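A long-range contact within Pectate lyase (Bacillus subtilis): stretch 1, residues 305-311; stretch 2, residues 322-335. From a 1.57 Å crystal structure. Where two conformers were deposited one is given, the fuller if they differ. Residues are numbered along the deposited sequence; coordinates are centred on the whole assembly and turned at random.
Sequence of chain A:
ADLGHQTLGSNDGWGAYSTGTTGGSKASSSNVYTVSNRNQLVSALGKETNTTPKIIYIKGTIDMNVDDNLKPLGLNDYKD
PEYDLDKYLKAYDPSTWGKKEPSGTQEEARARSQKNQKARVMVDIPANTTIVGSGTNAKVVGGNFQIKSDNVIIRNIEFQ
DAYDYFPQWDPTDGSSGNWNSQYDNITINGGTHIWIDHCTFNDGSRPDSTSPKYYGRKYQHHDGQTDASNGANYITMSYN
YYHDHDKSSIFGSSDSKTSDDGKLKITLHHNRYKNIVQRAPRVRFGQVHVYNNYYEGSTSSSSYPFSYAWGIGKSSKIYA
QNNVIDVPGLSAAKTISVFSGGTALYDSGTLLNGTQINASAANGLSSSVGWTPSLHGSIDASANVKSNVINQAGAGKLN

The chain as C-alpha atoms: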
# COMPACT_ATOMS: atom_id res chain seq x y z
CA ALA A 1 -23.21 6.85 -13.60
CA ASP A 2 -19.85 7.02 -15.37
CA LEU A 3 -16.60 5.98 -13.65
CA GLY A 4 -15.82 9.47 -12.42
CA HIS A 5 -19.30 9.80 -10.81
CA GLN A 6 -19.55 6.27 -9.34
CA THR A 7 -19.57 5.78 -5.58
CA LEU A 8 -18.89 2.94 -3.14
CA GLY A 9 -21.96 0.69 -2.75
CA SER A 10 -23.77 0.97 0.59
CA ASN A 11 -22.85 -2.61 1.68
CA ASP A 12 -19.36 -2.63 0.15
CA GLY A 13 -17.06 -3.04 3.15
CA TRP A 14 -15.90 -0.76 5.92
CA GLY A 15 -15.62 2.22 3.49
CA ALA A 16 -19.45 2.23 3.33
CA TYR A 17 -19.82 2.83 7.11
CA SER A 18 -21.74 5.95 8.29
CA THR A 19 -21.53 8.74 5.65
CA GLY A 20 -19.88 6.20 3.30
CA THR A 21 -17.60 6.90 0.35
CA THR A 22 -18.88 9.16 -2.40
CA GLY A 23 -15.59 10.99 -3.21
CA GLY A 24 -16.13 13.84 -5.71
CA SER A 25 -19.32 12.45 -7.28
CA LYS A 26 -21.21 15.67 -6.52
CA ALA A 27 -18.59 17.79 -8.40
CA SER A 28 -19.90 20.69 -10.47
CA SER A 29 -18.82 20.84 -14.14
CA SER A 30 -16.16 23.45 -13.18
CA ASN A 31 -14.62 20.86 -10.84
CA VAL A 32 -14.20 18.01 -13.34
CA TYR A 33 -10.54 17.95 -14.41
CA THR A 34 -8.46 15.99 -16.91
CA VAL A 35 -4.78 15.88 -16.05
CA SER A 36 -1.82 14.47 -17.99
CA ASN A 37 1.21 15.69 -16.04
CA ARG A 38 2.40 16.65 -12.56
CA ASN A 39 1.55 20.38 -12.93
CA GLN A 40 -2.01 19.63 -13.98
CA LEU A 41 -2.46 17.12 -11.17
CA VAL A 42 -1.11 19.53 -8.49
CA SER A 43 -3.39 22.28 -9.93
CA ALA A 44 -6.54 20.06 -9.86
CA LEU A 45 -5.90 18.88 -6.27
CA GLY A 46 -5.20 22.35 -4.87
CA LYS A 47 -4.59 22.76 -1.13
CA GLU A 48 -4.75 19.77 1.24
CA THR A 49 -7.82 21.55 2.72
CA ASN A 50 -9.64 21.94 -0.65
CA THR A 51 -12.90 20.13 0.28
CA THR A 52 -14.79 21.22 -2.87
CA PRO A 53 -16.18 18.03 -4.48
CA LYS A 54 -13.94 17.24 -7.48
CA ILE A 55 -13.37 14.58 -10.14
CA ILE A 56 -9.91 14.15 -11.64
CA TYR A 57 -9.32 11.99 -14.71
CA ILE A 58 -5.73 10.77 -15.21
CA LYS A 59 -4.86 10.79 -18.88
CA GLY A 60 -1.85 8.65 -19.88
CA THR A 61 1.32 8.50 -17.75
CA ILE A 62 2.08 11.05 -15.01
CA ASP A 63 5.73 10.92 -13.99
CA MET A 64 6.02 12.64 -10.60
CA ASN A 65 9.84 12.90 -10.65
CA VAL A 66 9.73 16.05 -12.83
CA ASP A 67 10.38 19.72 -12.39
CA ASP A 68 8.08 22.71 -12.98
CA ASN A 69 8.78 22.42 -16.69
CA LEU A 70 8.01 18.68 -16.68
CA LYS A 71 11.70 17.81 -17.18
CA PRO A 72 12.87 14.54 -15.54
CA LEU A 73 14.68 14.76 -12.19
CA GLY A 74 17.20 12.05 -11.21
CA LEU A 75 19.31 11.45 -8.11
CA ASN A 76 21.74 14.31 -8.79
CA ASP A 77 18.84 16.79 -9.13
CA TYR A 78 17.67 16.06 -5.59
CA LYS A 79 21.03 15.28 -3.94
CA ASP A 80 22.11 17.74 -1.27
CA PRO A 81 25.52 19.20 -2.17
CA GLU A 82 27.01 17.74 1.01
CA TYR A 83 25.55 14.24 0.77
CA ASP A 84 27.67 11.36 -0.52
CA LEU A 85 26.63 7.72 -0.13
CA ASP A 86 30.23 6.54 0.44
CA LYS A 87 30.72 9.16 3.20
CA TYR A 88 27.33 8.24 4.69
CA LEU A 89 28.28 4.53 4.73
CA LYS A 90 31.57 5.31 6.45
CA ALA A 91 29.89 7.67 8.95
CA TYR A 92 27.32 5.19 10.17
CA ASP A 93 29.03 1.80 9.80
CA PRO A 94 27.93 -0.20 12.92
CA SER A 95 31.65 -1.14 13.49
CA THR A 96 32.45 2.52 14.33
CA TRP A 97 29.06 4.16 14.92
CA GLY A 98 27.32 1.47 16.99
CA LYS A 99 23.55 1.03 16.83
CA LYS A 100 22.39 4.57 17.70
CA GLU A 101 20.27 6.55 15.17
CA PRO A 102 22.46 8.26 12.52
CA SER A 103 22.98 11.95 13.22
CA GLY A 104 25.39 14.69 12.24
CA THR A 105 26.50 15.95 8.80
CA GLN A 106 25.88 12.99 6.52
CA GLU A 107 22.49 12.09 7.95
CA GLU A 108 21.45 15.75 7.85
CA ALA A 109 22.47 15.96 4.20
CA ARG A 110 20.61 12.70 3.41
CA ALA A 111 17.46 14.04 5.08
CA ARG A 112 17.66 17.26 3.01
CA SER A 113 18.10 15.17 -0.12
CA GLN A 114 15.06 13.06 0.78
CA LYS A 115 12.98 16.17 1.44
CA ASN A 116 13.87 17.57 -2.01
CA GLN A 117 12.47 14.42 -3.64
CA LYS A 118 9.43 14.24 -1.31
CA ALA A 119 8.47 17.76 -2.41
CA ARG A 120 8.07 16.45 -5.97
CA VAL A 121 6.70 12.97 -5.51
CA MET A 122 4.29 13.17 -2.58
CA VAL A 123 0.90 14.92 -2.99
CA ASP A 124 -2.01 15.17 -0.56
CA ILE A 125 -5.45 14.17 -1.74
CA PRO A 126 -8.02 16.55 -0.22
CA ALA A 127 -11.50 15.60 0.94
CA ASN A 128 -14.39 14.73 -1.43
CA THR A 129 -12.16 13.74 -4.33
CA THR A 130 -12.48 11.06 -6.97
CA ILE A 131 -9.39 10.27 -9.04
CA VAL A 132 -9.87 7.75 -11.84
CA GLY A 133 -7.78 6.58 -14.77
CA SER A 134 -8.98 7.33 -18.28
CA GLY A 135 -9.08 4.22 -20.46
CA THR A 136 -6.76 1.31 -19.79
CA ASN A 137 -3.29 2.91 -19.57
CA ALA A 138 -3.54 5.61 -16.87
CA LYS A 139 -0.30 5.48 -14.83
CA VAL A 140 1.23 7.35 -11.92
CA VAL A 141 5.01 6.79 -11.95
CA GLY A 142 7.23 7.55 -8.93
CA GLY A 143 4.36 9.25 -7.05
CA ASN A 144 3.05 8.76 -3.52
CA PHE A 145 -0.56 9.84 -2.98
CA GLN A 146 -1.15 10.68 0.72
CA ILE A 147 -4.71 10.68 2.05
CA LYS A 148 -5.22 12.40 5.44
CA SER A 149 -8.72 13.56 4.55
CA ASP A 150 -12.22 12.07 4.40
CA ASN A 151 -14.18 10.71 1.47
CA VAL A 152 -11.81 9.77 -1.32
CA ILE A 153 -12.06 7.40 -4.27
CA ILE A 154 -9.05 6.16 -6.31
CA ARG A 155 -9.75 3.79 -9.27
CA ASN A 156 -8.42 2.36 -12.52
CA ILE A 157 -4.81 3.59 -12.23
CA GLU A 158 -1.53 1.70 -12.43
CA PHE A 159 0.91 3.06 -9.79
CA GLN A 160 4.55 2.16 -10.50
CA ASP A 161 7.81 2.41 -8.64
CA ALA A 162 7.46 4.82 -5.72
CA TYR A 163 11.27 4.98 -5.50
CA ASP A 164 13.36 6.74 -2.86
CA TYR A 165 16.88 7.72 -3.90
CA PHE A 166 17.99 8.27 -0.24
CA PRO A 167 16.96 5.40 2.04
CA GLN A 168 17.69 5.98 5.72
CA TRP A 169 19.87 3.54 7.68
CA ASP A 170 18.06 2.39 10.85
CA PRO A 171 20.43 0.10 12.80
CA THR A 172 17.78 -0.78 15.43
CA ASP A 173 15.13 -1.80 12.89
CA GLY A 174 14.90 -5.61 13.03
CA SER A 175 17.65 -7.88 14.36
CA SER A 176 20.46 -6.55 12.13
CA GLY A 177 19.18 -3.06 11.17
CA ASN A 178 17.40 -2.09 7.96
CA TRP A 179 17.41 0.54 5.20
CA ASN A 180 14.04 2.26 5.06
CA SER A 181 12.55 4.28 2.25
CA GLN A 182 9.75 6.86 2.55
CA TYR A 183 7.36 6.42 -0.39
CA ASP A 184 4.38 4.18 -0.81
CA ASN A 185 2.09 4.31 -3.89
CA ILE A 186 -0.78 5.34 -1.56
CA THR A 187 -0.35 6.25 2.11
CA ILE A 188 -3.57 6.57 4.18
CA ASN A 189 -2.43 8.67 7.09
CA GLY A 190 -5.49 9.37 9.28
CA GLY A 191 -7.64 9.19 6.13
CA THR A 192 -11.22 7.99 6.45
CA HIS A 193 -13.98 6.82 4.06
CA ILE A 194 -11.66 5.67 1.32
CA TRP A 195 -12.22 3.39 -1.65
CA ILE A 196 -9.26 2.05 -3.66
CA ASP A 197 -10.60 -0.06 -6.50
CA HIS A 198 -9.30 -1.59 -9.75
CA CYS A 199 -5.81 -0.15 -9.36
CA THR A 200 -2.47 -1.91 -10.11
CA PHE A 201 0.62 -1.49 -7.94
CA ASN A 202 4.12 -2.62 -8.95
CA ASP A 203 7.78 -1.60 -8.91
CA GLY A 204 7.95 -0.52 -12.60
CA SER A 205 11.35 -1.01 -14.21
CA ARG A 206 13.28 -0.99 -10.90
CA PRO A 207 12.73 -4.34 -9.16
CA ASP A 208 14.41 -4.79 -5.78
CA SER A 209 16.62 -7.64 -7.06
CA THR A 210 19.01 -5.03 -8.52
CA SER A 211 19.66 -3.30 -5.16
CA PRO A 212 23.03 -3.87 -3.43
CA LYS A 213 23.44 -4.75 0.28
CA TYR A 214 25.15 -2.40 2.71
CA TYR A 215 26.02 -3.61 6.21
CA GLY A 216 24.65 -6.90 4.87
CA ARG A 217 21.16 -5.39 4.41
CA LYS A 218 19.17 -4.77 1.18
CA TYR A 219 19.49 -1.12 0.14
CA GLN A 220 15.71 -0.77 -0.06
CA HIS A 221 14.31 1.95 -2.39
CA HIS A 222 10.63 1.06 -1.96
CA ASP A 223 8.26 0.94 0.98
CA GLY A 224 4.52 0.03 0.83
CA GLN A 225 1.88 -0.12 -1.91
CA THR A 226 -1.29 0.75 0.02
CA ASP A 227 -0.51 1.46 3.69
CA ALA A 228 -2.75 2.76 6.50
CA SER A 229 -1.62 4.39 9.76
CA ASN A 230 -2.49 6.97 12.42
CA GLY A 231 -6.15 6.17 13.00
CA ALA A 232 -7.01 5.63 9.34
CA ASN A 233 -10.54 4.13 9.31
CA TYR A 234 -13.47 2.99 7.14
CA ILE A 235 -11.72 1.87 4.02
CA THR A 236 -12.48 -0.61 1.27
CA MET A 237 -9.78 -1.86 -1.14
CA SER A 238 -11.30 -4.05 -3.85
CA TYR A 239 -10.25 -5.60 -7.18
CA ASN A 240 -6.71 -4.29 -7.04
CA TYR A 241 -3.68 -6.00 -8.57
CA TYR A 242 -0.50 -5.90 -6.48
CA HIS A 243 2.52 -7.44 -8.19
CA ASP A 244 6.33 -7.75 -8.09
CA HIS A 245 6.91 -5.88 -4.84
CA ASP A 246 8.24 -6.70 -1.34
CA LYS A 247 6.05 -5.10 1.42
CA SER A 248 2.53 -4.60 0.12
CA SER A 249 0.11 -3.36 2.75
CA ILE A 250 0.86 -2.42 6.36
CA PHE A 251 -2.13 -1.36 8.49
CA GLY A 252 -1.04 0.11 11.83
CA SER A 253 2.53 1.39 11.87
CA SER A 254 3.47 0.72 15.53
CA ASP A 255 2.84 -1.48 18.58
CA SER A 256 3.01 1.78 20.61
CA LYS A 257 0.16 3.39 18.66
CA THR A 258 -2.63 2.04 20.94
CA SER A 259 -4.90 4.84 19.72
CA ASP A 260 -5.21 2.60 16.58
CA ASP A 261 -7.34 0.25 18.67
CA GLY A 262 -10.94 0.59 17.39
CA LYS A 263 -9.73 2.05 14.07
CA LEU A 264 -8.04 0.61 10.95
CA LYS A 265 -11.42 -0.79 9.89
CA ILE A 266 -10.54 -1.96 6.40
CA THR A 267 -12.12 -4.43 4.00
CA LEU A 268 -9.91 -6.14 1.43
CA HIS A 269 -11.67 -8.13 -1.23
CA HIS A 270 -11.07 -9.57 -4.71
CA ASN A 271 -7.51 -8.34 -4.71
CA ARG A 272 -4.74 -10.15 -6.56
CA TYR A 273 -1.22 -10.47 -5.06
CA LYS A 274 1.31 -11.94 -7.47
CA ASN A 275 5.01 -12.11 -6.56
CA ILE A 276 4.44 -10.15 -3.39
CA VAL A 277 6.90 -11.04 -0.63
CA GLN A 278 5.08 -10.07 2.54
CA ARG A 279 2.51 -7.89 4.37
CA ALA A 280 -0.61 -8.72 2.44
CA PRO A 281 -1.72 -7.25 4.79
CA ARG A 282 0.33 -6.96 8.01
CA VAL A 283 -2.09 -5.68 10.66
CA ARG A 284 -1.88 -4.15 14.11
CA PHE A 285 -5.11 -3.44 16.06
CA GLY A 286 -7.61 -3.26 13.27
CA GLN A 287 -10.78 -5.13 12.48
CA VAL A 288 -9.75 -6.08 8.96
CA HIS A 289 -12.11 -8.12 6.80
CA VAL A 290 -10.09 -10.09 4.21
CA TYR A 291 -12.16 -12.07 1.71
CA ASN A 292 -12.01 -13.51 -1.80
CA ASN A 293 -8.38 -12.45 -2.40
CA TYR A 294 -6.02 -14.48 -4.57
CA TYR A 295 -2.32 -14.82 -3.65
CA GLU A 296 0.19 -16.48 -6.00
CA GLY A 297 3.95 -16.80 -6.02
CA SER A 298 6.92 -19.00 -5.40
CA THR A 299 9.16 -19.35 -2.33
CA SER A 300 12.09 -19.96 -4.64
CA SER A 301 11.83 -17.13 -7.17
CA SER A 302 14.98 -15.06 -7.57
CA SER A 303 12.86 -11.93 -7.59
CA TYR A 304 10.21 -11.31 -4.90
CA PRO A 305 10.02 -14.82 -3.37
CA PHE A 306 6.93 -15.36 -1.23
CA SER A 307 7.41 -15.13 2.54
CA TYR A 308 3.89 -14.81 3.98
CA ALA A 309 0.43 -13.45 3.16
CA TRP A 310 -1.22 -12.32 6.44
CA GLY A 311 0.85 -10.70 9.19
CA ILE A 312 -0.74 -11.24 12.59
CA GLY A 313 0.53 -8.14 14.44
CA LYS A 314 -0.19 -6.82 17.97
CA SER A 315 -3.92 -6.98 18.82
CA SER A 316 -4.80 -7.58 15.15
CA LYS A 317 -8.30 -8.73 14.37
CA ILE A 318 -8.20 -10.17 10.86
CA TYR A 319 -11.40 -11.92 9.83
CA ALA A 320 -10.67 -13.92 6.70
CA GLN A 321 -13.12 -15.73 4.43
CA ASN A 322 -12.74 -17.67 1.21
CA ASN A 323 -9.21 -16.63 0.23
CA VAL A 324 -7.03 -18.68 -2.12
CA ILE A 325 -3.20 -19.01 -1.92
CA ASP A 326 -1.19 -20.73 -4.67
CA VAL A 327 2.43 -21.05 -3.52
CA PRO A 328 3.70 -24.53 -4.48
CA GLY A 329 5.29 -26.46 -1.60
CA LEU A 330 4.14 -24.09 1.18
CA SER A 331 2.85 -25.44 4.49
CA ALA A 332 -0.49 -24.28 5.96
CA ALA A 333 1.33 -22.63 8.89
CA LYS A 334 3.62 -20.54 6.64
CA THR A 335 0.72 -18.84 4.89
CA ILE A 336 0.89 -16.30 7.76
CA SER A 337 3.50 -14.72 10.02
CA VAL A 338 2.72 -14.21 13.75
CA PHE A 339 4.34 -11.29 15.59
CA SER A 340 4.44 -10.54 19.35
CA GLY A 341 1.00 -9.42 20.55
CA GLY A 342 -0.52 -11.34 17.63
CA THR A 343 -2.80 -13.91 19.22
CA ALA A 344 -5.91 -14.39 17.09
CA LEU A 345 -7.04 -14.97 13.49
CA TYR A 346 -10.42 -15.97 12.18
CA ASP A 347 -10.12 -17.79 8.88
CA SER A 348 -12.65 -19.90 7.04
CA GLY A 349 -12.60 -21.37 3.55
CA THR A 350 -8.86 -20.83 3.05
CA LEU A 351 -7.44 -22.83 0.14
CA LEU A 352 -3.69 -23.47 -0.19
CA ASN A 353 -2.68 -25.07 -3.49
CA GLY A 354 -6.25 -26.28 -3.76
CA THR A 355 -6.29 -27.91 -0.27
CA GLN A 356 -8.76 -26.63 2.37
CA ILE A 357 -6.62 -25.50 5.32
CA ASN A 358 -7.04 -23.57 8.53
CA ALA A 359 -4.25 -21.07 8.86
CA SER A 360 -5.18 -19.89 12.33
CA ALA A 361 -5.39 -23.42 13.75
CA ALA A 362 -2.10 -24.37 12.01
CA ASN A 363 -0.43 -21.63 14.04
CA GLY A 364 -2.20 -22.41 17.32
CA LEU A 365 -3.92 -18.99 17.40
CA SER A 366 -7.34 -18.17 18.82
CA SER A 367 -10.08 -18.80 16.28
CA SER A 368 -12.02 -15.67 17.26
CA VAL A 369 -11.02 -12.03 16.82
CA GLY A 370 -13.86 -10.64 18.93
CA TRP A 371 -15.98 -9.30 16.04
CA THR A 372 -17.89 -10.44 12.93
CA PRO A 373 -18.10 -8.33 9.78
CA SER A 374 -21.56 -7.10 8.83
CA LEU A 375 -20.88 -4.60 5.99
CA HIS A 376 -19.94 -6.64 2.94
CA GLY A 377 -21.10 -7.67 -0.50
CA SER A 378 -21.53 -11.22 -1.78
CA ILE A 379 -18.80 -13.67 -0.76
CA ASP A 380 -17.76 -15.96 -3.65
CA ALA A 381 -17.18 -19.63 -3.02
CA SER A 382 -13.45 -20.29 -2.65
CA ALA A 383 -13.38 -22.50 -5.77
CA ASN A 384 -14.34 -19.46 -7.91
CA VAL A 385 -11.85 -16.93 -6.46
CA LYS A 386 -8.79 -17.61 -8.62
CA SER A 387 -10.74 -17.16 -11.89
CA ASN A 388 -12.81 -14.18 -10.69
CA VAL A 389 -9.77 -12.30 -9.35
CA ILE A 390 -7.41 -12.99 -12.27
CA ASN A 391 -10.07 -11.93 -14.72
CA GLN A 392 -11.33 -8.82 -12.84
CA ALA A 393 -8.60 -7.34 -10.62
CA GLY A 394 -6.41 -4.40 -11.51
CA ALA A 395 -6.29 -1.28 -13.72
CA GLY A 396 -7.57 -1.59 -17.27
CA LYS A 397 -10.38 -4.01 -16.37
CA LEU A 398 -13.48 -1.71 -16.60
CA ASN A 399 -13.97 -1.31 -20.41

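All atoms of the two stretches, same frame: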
# COMPACT_ATOMS: atom_id res chain seq x y z
N PRO A 305 10.51 -13.53 -3.86
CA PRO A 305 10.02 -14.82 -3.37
C PRO A 305 9.01 -14.63 -2.23
O PRO A 305 9.16 -13.75 -1.36
CB PRO A 305 11.29 -15.51 -2.86
CG PRO A 305 12.22 -14.33 -2.45
CD PRO A 305 11.96 -13.36 -3.60
N PHE A 306 7.98 -15.46 -2.24
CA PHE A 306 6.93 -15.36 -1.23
C PHE A 306 7.46 -15.68 0.15
O PHE A 306 8.16 -16.70 0.33
CB PHE A 306 5.86 -16.42 -1.56
CG PHE A 306 4.70 -16.44 -0.59
CD1 PHE A 306 4.75 -17.27 0.53
CD2 PHE A 306 3.53 -15.68 -0.82
CE1 PHE A 306 3.68 -17.30 1.47
CE2 PHE A 306 2.47 -15.72 0.09
CZ PHE A 306 2.56 -16.52 1.24
N SER A 307 7.08 -14.85 1.14
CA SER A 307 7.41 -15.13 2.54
C SER A 307 6.12 -15.48 3.31
O SER A 307 5.98 -16.57 3.88
CB SER A 307 8.12 -13.91 3.16
OG SER A 307 8.62 -14.16 4.45
N TYR A 308 5.17 -14.55 3.34
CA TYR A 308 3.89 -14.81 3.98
C TYR A 308 2.81 -13.92 3.40
O TYR A 308 3.15 -12.90 2.79
CB TYR A 308 3.97 -14.65 5.51
CG TYR A 308 4.11 -13.21 6.02
CD1 TYR A 308 2.98 -12.42 6.22
CD2 TYR A 308 5.40 -12.65 6.31
CE1 TYR A 308 3.10 -11.07 6.69
CE2 TYR A 308 5.53 -11.32 6.78
CZ TYR A 308 4.36 -10.57 7.00
OH TYR A 308 4.44 -9.28 7.51
N ALA A 309 1.54 -14.30 3.59
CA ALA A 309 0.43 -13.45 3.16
C ALA A 309 -0.05 -12.54 4.29
O ALA A 309 0.15 -11.31 4.24
CB ALA A 309 -0.74 -14.33 2.64
N TRP A 310 -0.64 -13.12 5.34
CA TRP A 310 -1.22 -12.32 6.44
C TRP A 310 -0.26 -12.16 7.60
O TRP A 310 0.33 -13.13 8.06
CB TRP A 310 -2.57 -12.88 6.95
CG TRP A 310 -3.50 -13.15 5.86
CD1 TRP A 310 -3.64 -12.42 4.68
CD2 TRP A 310 -4.44 -14.24 5.77
NE1 TRP A 310 -4.59 -13.02 3.87
CE2 TRP A 310 -5.10 -14.12 4.51
CE3 TRP A 310 -4.77 -15.32 6.62
CZ2 TRP A 310 -6.08 -15.02 4.08
CZ3 TRP A 310 -5.77 -16.23 6.18
CH2 TRP A 310 -6.40 -16.06 4.92
N GLY A 311 -0.09 -10.93 8.08
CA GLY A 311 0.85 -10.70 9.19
C GLY A 311 0.01 -10.43 10.41
O GLY A 311 -0.71 -9.42 10.47
N ASN A 322 -12.80 -17.27 2.60
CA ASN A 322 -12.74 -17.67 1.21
C ASN A 322 -11.62 -17.03 0.37
O ASN A 322 -11.87 -16.49 -0.73
CB ASN A 322 -14.10 -17.57 0.54
CG ASN A 322 -15.12 -18.56 1.15
OD1 ASN A 322 -14.79 -19.25 2.15
ND2 ASN A 322 -16.27 -18.70 0.53
N ASN A 323 -10.40 -17.12 0.91
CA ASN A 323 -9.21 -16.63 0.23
C ASN A 323 -8.44 -17.80 -0.32
O ASN A 323 -8.51 -18.91 0.25
CB ASN A 323 -8.31 -15.85 1.22
CG ASN A 323 -8.97 -14.60 1.74
OD1 ASN A 323 -9.06 -13.61 1.02
ND2 ASN A 323 -9.52 -14.64 2.96
N VAL A 324 -7.69 -17.57 -1.39
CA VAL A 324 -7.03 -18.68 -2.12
C VAL A 324 -5.54 -18.33 -2.29
O VAL A 324 -5.24 -17.24 -2.81
CB VAL A 324 -7.72 -18.82 -3.49
CG1 VAL A 324 -6.99 -19.92 -4.37
CG2 VAL A 324 -9.18 -19.22 -3.30
N ILE A 325 -4.64 -19.24 -1.87
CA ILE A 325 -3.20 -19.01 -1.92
C ILE A 325 -2.57 -20.11 -2.75
O ILE A 325 -2.67 -21.31 -2.38
CB ILE A 325 -2.61 -19.00 -0.47
CG1 ILE A 325 -3.26 -17.87 0.36
CG2 ILE A 325 -1.10 -18.80 -0.50
CD1 ILE A 325 -2.90 -17.99 1.86
N ASP A 326 -1.94 -19.75 -3.87
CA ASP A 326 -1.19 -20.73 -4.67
C ASP A 326 0.31 -20.45 -4.62
O ASP A 326 0.85 -19.63 -5.42
CB ASP A 326 -1.68 -20.75 -6.10
CG ASP A 326 -3.06 -21.45 -6.24
OD1 ASP A 326 -3.42 -22.25 -5.36
OD2 ASP A 326 -3.74 -21.17 -7.23
N VAL A 327 0.97 -21.14 -3.70
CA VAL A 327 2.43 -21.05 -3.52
C VAL A 327 2.90 -22.51 -3.39
O VAL A 327 2.83 -23.10 -2.33
CB VAL A 327 2.80 -20.20 -2.26
CG1 VAL A 327 4.33 -20.14 -2.05
CG2 VAL A 327 2.24 -18.75 -2.43
N PRO A 328 3.38 -23.08 -4.49
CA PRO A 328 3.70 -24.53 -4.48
C PRO A 328 4.65 -24.89 -3.35
O PRO A 328 5.63 -24.15 -3.09
CB PRO A 328 4.37 -24.73 -5.85
CG PRO A 328 3.59 -23.76 -6.74
CD PRO A 328 3.42 -22.51 -5.87
N GLY A 329 4.35 -25.95 -2.62
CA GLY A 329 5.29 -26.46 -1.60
C GLY A 329 5.19 -25.81 -0.23
O GLY A 329 5.88 -26.25 0.71
N LEU A 330 4.35 -24.78 -0.09
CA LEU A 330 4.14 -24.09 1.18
C LEU A 330 3.32 -24.95 2.15
O LEU A 330 2.40 -25.66 1.74
CB LEU A 330 3.41 -22.75 0.93
CG LEU A 330 3.53 -21.72 2.05
CD1 LEU A 330 4.89 -21.08 2.12
CD2 LEU A 330 2.45 -20.67 1.87
N SER A 331 3.69 -24.90 3.42
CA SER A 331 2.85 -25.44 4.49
C SER A 331 1.71 -24.50 4.90
O SER A 331 1.83 -23.26 4.77
CB SER A 331 3.72 -25.78 5.70
OG SER A 331 4.15 -24.57 6.32
N ALA A 332 0.62 -25.07 5.40
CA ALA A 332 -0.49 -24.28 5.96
C ALA A 332 -0.01 -23.22 6.96
O ALA A 332 -0.49 -22.08 6.92
CB ALA A 332 -1.55 -25.19 6.59
N ALA A 333 0.93 -23.58 7.85
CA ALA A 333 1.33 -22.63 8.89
C ALA A 333 2.00 -21.38 8.28
O ALA A 333 1.85 -20.26 8.80
CB ALA A 333 2.27 -23.32 9.94
N LYS A 334 2.75 -21.58 7.20
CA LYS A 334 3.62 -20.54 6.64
C LYS A 334 2.87 -19.57 5.74
O LYS A 334 3.47 -18.61 5.21
CB LYS A 334 4.79 -21.17 5.87
CG LYS A 334 5.81 -21.90 6.79
CD LYS A 334 6.28 -21.05 7.95
CE LYS A 334 7.37 -20.03 7.51
NZ LYS A 334 7.50 -18.89 8.50
N THR A 335 1.57 -19.81 5.59
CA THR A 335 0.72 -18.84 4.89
C THR A 335 0.66 -17.50 5.64
O THR A 335 0.36 -16.44 5.05
CB THR A 335 -0.72 -19.34 4.72
OG1 THR A 335 -1.30 -19.62 6.00
CG2 THR A 335 -0.77 -20.58 3.80
O HOH W 1 7.55 -16.01 6.63

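The polar link between the two stretches converges on a single acceptor, the carbonyl oxygen of T335, at the end of a short 3-10 segment. A309 N donates to T335 O at 2.8 Å with an N-H...O angle of 157°, a well-formed bond. The next amide along, W310 N, lies 3.5 Å from the same T335 O and makes only a weak second bond. Two consecutive backbone amides thus share one oxygen, and both are satisfied without any side chain taking part.

The segment that presents this carbonyl is held by its own bonds. T335 OG1 donates to A332 O at 2.7 Å, so the hydroxyl, on a side chain that points away from stretch 1, is satisfied locally. T335 N reaches the same A332 O at 3.3 Å, and K334 N reaches S331 O at 3.1 Å and S331 OG at 3.4 Å; all three bonds are weak.

S307 O and K334 O approach to 3.5 Å, but both are acceptors and no bond joins them. Instead, a water bridges the stretches: it donates weakly to S307 O (3.2 Å from the water O), accepts weakly from K334 NZ (3.4 Å from the water O), and also bonds S307 OG at 3.1 Å from its O.

Apolar packing centres on F306, which is buried. V327 CG2 sits over one face of its ring, 3.8 Å from the centroid and 16° off the normal, a CH-pi contact, while L330 CD2 comes within 3.6 Å of F306 CE1. V327 and L330 are the ends of a type II turn closed by L330 N to V327 O at 3.2 Å. Farther along, A309 CB meets I325 CD1 at 4.3 Å. W310 CZ2 packs 3.6 Å from N323 ND2, whose hydrogen bonds, like that of W310 NE1, are made elsewhere in the structure.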